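Local structure of cytochrome P450 CYP260B1 (Sorangium cellulosum, 5HIW) at residues Val48-Leu52 with Leu299-Leu303. The protein is a bacterial cytochrome P450, a mostly helical haem protein that holds an iron protoporphyrin IX in a buried pocket. Residues are numbered along the deposited sequence; the frame is centred on the assembly and turned at random.
Sequences VVAVL and LYLSL
Leu301 enters the groove formed by Val48, Val51 and Leu52, three residues on one face of helix 45-53. Its CB lies 4.0 Å from CG1 of Val48, the pair whose CA atoms lie nearest across the contact, at 6.0 Å. With CG anti to the carbonyl carbon (chi1 -50°), the branches beyond CB are carried alongside Val48 toward Val51 and Leu52. CG has no close partner here and bears the two methyls. The Leu52 side chain comes from the other way, laying CD2 against CD1 of Leu301 at 3.6 Å. That CD1 also meets CG1 of Val51 at 3.8 Å. CD2 of Leu301 rests against the same CG1 at 4.0 Å. Strand 298-302 belongs to the mixed sheet of the P450 fold, bonded through its backbone to strands 39-42 and 277-282, and the helix lies across it with segment axes 9.2 Å apart at 127°. On one flank of Leu301, CG2 of Val51 meets CD2 of Leu299 at 4.4 Å. On the other, CG2 of Val48 packs 3.6 Å from the carbonyl O of Ser302, whose OG accepts backbone hydrogen bonds from Ile304 and Ala305. Leu303 extends CD2 toward CG1 of Val48, and its side chain also touches the haem.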
loop_
_atom_site.group_PDB
_atom_site.type_symbol
_atom_site.label_atom_id
_atom_site.label_comp_id
_atom_site.label_asym_id
_atom_site.label_seq_id
_atom_site.Cartn_x
_atom_site.Cartn_y
_atom_site.Cartn_z
ATOM N N VAL A 48 2.853 18.476 5.325
ATOM C CA VAL A 48 2.648 17.068 5.593
ATOM C C VAL A 48 3.926 16.453 6.261
ATOM O O VAL A 48 3.845 15.796 7.273
ATOM C CB VAL A 48 2.278 16.269 4.315
ATOM C CG1 VAL A 48 2.315 14.754 4.622
ATOM C CG2 VAL A 48 0.882 16.661 3.838
ATOM N N VAL A 49 5.089 16.736 5.707
ATOM C CA VAL A 49 6.371 16.261 6.277
ATOM C C VAL A 49 6.569 16.738 7.693
ATOM O O VAL A 49 6.973 15.965 8.585
ATOM C CB VAL A 49 7.501 16.645 5.343
ATOM C CG1 VAL A 49 8.871 16.441 5.968
ATOM C CG2 VAL A 49 7.363 15.858 4.000
ATOM N N ALA A 50 6.252 18.017 7.927
ATOM C CA ALA A 50 6.302 18.558 9.312
ATOM C C ALA A 50 5.406 17.805 10.299
ATOM O O ALA A 50 5.812 17.495 11.449
ATOM C CB ALA A 50 5.953 20.066 9.272
ATOM N N VAL A 51 4.145 17.528 9.911
ATOM C CA VAL A 51 3.253 16.761 10.763
ATOM C C VAL A 51 3.855 15.404 11.017
ATOM O O VAL A 51 3.824 14.933 12.164
ATOM C CB VAL A 51 1.843 16.550 10.167
ATOM C CG1 VAL A 51 1.045 15.567 11.000
ATOM C CG2 VAL A 51 1.114 17.901 10.113
ATOM N N LEU A 52 4.282 14.726 9.939
ATOM C CA LEU A 52 4.854 13.362 10.129
ATOM C C LEU A 52 6.114 13.358 11.054
ATOM O O LEU A 52 6.330 12.391 11.788
ATOM C CB LEU A 52 5.207 12.756 8.767
ATOM C CG LEU A 52 4.001 12.374 7.872
ATOM C CD1 LEU A 52 4.555 11.991 6.502
ATOM C CD2 LEU A 52 3.118 11.302 8.543
ATOM N N LEU A 299 -6.955 14.461 11.714
ATOM C CA LEU A 299 -6.303 15.164 10.598
ATOM C C LEU A 299 -5.886 14.184 9.502
ATOM O O LEU A 299 -5.287 13.146 9.803
ATOM C CB LEU A 299 -5.103 15.886 11.136
ATOM C CG LEU A 299 -4.384 16.878 10.277
ATOM C CD1 LEU A 299 -5.321 18.064 9.930
ATOM C CD2 LEU A 299 -3.128 17.369 10.957
ATOM N N TYR A 300 -6.265 14.477 8.247
ATOM C CA TYR A 300 -5.906 13.681 7.124
ATOM C C TYR A 300 -4.769 14.354 6.346
ATOM O O TYR A 300 -4.858 15.541 5.923
ATOM C CB TYR A 300 -7.151 13.443 6.249
ATOM C CG TYR A 300 -7.022 12.545 5.021
ATOM C CD1 TYR A 300 -6.562 13.010 3.818
ATOM C CD2 TYR A 300 -7.353 11.241 5.103
ATOM C CE1 TYR A 300 -6.470 12.165 2.714
ATOM C CE2 TYR A 300 -7.278 10.398 4.021
ATOM C CZ TYR A 300 -6.892 10.858 2.837
ATOM O OH TYR A 300 -6.797 10.010 1.779
ATOM N N LEU A 301 -3.744 13.564 6.040
ATOM C CA LEU A 301 -2.555 14.064 5.299
ATOM C C LEU A 301 -2.548 13.527 3.889
ATOM O O LEU A 301 -2.606 12.308 3.687
ATOM C CB LEU A 301 -1.271 13.612 6.009
ATOM C CG LEU A 301 -1.160 13.867 7.512
ATOM C CD1 LEU A 301 0.152 13.360 8.087
ATOM C CD2 LEU A 301 -1.217 15.370 7.716
ATOM N N SER A 302 -2.562 14.409 2.892
ATOM C CA SER A 302 -2.460 13.997 1.530
ATOM C C SER A 302 -1.042 13.495 1.225
ATOM O O SER A 302 -0.054 14.188 1.445
ATOM C CB SER A 302 -2.723 15.128 0.548
ATOM O OG SER A 302 -2.561 14.662 -0.805
ATOM N N LEU A 303 -0.962 12.278 0.748
ATOM C CA LEU A 303 0.307 11.701 0.315
ATOM C C LEU A 303 0.482 11.854 -1.181
ATOM O O LEU A 303 1.432 11.343 -1.729
ATOM C CB LEU A 303 0.390 10.255 0.773
ATOM C CG LEU A 303 0.283 10.012 2.267
ATOM C CD1 LEU A 303 0.307 8.523 2.652
ATOM C CD2 LEU A 303 1.310 10.697 3.120
#